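Local coordinates for protein glycerol dehydratase (Clostridium butyricum, PDB 1R9D) that probably dehydrates glycerol by glycyl-radical chemistry, without coenzyme B12, as a lyase of the pyruvate formate lyase-like family, at residues Y291-P294 with Y295-D299; I456-L459 with T460-G464. All blocks are in the same frame, centred on the assembly; numbering follows the deposited sequence.

Interaction 1: residues Y291-P294 with Y295-D299; sequences YMYP and YYEND
The phenol ring of Y293 is overlapped on one face by the CB of E297, one helical turn later; that carbon lies 4.2 Å from the ring centroid and 22° off its normal, a CH-pi contact displaced toward the ring's rim. Both side chains leave the backbone with CG anti to N, and, one turn apart, the two run side by side in the same direction. The glutamate then bends at chi2 (68°) and brings OE2 to 2.9 Å from OH of Y293, with the carboxylate plane well turned from that of the ring. Between their backbones E297 N bonds to Y293 O (2.8 Å). Y296 meets the same tyrosine obliquely, CD2 of Y296 lying 3.9 Å from CE1 of Y293, while OH of Y296 is hydrogen-bonded to D304.

The proline at 294 has no N-H to give to the preceding turn, and the helix kinks there. Next to the kink M292 O receives two weak bonds, from Y295 N and Y296 N, and Y291 O lies in the plane of the Y295 ring at its edge, 3.5 Å from CD1 of Y295. P294 O still accepts from N298 N (3.0 Å) in the last turn.

The contact lies near the surface, but one side of helix 288-298 packs inward: M292, Y295 and Y296 touch helix 260-277, M292 and Y295 also reach L173 of helix 169-190, and Y293 and Y296 pack on K357 of helix 357-369.

Interaction 2: residues I456-L459 with T460-G464; sequences IVEL and TINSG
I456 O is gripped twice by one residue, T460: its hydroxyl OG1 donates at 2.6 Å to I456 O, and its backbone N at 2.9 Å to the same oxygen. The two donors come from opposite faces of the carbonyl plane, each tilted about 30° from it. With OG1 set beside the backbone N (chi1 -59°), the hydroxyl turns back along the helix to the carbonyl one turn earlier, which satisfies this buried polar group within the helix itself. The methyl branch CG2 is anti to N, and the side chain as a whole touches F487 and A490 of helix 484-516.

I461 N continues the helical pattern with a bond to V457 O at 3.1 Å, and the CG1 of I461 rests 3.6 Å from V457 O. One residue on, N462 N bonds to E458 O.

N462 is the first residue to leave helical angles, and S463, with positive phi, is the C-prime residue of a Schellman motif that ends helix 453-461. Its two marks are the bond from G464 N to L459 O, 2.7 Å long and in the carbonyl plane, and the longer one from S463 N to T460 O. G464 also has positive phi, a conformation that favours glycine, and the CD2 of L459 lies 4.1 Å from CA of G464 as the chain turns past.

E458 and N462 meet obliquely, CG of E458 being 3.9 Å from ND2 of N462. The glutamate is extended, and its OE2 accepts from G653 N; OD1 of N462 is bonded to ND2 of N583, the last residue of helix 575-583, whose K579 and L582 touch I461.

In the fold
Interactions 1 and 2 each involve the last turns of one short helix, 288-298 and 453-461, on opposite sides of the chain's centre. Their centres are 57 Å apart, and they share no element, although both belong to the pyruvate formate lyase-like part of the chain. Interaction 1 is a surface contact, rich in tyrosine, in which an aromatic face meets an acidic side chain beside a proline. Interaction 2 is largely buried: its aliphatic side chains pack against neighbouring helices and loops, and several of its polar groups meet backbone partners, with a threonine hydroxyl and a Schellman ending taking up carbonyl oxygens. Neither contact is touched by the other protein chain of the assembly.

Interaction 1: residues Y291-P294 with Y295-D299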
loop_
_atom_site.group_PDB
_atom_site.type_symbol
_atom_site.label_atom_id
_atom_site.label_comp_id
_atom_site.label_asym_id
_atom_site.label_seq_id
_atom_site.Cartn_x
_atom_site.Cartn_y
_atom_site.Cartn_z
ATOM N N TYR A 291 1.251 11.287 35.913
ATOM C CA TYR A 291 -0.069 11.619 35.381
ATOM C C TYR A 291 -1.234 11.225 36.287
ATOM O O TYR A 291 -2.353 11.697 36.098
ATOM C CB TYR A 291 -0.266 11.051 33.958
ATOM C CG TYR A 291 -0.057 9.562 33.766
ATOM C CD1 TYR A 291 -0.996 8.632 34.217
ATOM C CD2 TYR A 291 1.070 9.082 33.093
ATOM C CE1 TYR A 291 -0.821 7.260 33.998
ATOM C CE2 TYR A 291 1.257 7.714 32.873
ATOM C CZ TYR A 291 0.311 6.811 33.327
ATOM O OH TYR A 291 0.502 5.462 33.120
ATOM N N MET A 292 -0.981 10.381 37.281
ATOM C CA MET A 292 -2.053 9.977 38.190
ATOM C C MET A 292 -2.123 10.850 39.439
ATOM O O MET A 292 -3.190 10.995 40.038
ATOM C CB MET A 292 -1.891 8.516 38.619
ATOM C CG MET A 292 -2.090 7.493 37.512
ATOM S SD MET A 292 -3.726 7.581 36.727
ATOM C CE MET A 292 -4.744 6.667 37.918
ATOM N N TYR A 293 -0.997 11.444 39.825
ATOM C CA TYR A 293 -0.959 12.274 41.027
ATOM C C TYR A 293 -1.968 13.428 41.053
ATOM O O TYR A 293 -2.610 13.670 42.078
ATOM C CB TYR A 293 0.454 12.824 41.257
ATOM C CG TYR A 293 0.548 13.723 42.470
ATOM C CD1 TYR A 293 0.386 13.210 43.756
ATOM C CD2 TYR A 293 0.753 15.092 42.328
ATOM C CE1 TYR A 293 0.423 14.043 44.871
ATOM C CE2 TYR A 293 0.789 15.934 43.433
ATOM C CZ TYR A 293 0.622 15.404 44.702
ATOM O OH TYR A 293 0.639 16.243 45.793
ATOM N N PRO A 294 -2.115 14.162 39.937
ATOM C CA PRO A 294 -3.072 15.272 39.930
ATOM C C PRO A 294 -4.489 14.862 40.338
ATOM O O PRO A 294 -5.176 15.605 41.035
ATOM C CB PRO A 294 -2.994 15.776 38.494
ATOM C CG PRO A 294 -1.547 15.551 38.158
ATOM C CD PRO A 294 -1.313 14.156 38.698
ATOM N N TYR A 295 -4.922 13.684 39.911
ATOM C CA TYR A 295 -6.256 13.209 40.259
ATOM C C TYR A 295 -6.336 12.820 41.732
ATOM O O TYR A 295 -7.373 12.995 42.371
ATOM C CB TYR A 295 -6.653 12.035 39.363
ATOM C CG TYR A 295 -6.730 12.422 37.903
ATOM C CD1 TYR A 295 -5.605 12.352 37.083
ATOM C CD2 TYR A 295 -7.913 12.926 37.356
ATOM C CE1 TYR A 295 -5.653 12.778 35.755
ATOM C CE2 TYR A 295 -7.970 13.357 36.029
ATOM C CZ TYR A 295 -6.836 13.283 35.237
ATOM O OH TYR A 295 -6.879 13.737 33.937
ATOM N N TYR A 296 -5.241 12.296 42.274
ATOM C CA TYR A 296 -5.214 11.925 43.681
ATOM C C TYR A 296 -5.227 13.181 44.544
ATOM O O TYR A 296 -5.971 13.268 45.523
ATOM C CB TYR A 296 -3.957 11.117 44.007
ATOM C CG TYR A 296 -3.630 11.103 45.485
ATOM C CD1 TYR A 296 -4.331 10.285 46.375
ATOM C CD2 TYR A 296 -2.649 11.946 46.002
ATOM C CE1 TYR A 296 -4.058 10.309 47.746
ATOM C CE2 TYR A 296 -2.371 11.980 47.368
ATOM C CZ TYR A 296 -3.078 11.162 48.234
ATOM O OH TYR A 296 -2.806 11.219 49.584
ATOM N N GLU A 297 -4.395 14.151 44.178
ATOM C CA GLU A 297 -4.293 15.395 44.931
ATOM C C GLU A 297 -5.574 16.225 44.913
ATOM O O GLU A 297 -5.956 16.800 45.929
ATOM C CB GLU A 297 -3.132 16.244 44.399
ATOM C CG GLU A 297 -2.890 17.531 45.183
ATOM C CD GLU A 297 -2.372 17.283 46.598
ATOM O OE1 GLU A 297 -2.947 16.429 47.311
ATOM O OE2 GLU A 297 -1.395 17.951 47.005
ATOM N N ASN A 298 -6.234 16.292 43.762
ATOM C CA ASN A 298 -7.461 17.076 43.656
ATOM C C ASN A 298 -8.706 16.364 44.174
ATOM O O ASN A 298 -9.781 16.960 44.221
ATOM C CB ASN A 298 -7.689 17.523 42.210
ATOM C CG ASN A 298 -6.590 18.438 41.704
ATOM O OD1 ASN A 298 -6.039 19.239 42.459
ATOM N ND2 ASN A 298 -6.277 18.335 40.416
ATOM N N ASP A 299 -8.568 15.098 44.557
ATOM C CA ASP A 299 -9.701 14.341 45.081
ATOM C C ASP A 299 -9.769 14.617 46.584
ATOM O O ASP A 299 -9.039 14.017 47.374
ATOM C CB ASP A 299 -9.510 12.842 44.830
ATOM C CG ASP A 299 -10.794 12.053 45.016
ATOM O OD1 ASP A 299 -11.506 12.301 46.013
ATOM O OD2 ASP A 299 -11.086 11.180 44.170
#

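Interaction 2: residues I456-L459 with T460-G464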
loop_
_atom_site.group_PDB
_atom_site.type_symbol
_atom_site.label_atom_id
_atom_site.label_comp_id
_atom_site.label_asym_id
_atom_site.label_seq_id
_atom_site.Cartn_x
_atom_site.Cartn_y
_atom_site.Cartn_z
ATOM N N ILE A 456 29.473 -14.531 16.651
ATOM C CA ILE A 456 30.356 -13.778 15.768
ATOM C C ILE A 456 31.814 -14.143 16.081
ATOM O O ILE A 456 32.655 -14.205 15.183
ATOM C CB ILE A 456 30.135 -12.246 15.924
ATOM C CG1 ILE A 456 28.694 -11.889 15.537
ATOM C CG2 ILE A 456 31.112 -11.475 15.040
ATOM C CD1 ILE A 456 28.313 -12.268 14.102
ATOM N N VAL A 457 32.112 -14.396 17.353
ATOM C CA VAL A 457 33.473 -14.782 17.725
ATOM C C VAL A 457 33.754 -16.166 17.138
ATOM O O VAL A 457 34.822 -16.406 16.585
ATOM C CB VAL A 457 33.656 -14.840 19.258
ATOM C CG1 VAL A 457 35.016 -15.444 19.594
ATOM C CG2 VAL A 457 33.550 -13.440 19.853
ATOM N N GLU A 458 32.780 -17.065 17.249
ATOM C CA GLU A 458 32.919 -18.423 16.723
ATOM C C GLU A 458 33.139 -18.394 15.211
ATOM O O GLU A 458 33.982 -19.120 14.678
ATOM C CB GLU A 458 31.666 -19.245 17.065
ATOM C CG GLU A 458 31.709 -20.693 16.601
ATOM C CD GLU A 458 30.504 -21.508 17.065
ATOM O OE1 GLU A 458 30.489 -22.733 16.817
ATOM O OE2 GLU A 458 29.573 -20.930 17.673
ATOM N N LEU A 459 32.383 -17.548 14.518
ATOM C CA LEU A 459 32.509 -17.435 13.070
ATOM C C LEU A 459 33.800 -16.742 12.649
ATOM O O LEU A 459 34.261 -16.926 11.523
ATOM C CB LEU A 459 31.302 -16.695 12.487
ATOM C CG LEU A 459 29.994 -17.491 12.516
ATOM C CD1 LEU A 459 28.848 -16.595 12.066
ATOM C CD2 LEU A 459 30.107 -18.718 11.611
ATOM N N THR A 460 34.378 -15.937 13.535
ATOM C CA THR A 460 35.635 -15.266 13.219
ATOM C C THR A 460 36.728 -16.332 13.236
ATOM O O THR A 460 37.560 -16.409 12.331
ATOM C CB THR A 460 35.979 -14.176 14.258
ATOM O OG1 THR A 460 34.924 -13.205 14.300
ATOM C CG2 THR A 460 37.278 -13.477 13.882
ATOM N N ILE A 461 36.708 -17.164 14.271
ATOM C CA ILE A 461 37.684 -18.233 14.403
ATOM C C ILE A 461 37.541 -19.253 13.274
ATOM O O ILE A 461 38.536 -19.821 12.821
ATOM C CB ILE A 461 37.545 -18.934 15.773
ATOM C CG1 ILE A 461 38.053 -17.994 16.870
ATOM C CG2 ILE A 461 38.313 -20.255 15.777
ATOM C CD1 ILE A 461 37.942 -18.551 18.271
ATOM N N ASN A 462 36.313 -19.472 12.809
ATOM C CA ASN A 462 36.074 -20.427 11.729
ATOM C C ASN A 462 35.892 -19.802 10.338
ATOM O O ASN A 462 35.391 -20.450 9.423
ATOM C CB ASN A 462 34.866 -21.312 12.063
ATOM C CG ASN A 462 35.121 -22.214 13.264
ATOM O OD1 ASN A 462 36.216 -22.755 13.423
ATOM N ND2 ASN A 462 34.105 -22.395 14.102
ATOM N N SER A 463 36.311 -18.548 10.184
ATOM C CA SER A 463 36.220 -17.844 8.903
ATOM C C SER A 463 34.857 -17.908 8.210
ATOM O O SER A 463 34.784 -18.157 7.005
ATOM C CB SER A 463 37.287 -18.366 7.934
ATOM O OG SER A 463 38.591 -18.075 8.398
ATOM N N GLY A 464 33.786 -17.686 8.967
ATOM C CA GLY A 464 32.452 -17.702 8.390
ATOM C C GLY A 464 31.919 -19.064 7.989
ATOM O O GLY A 464 30.855 -19.154 7.372
#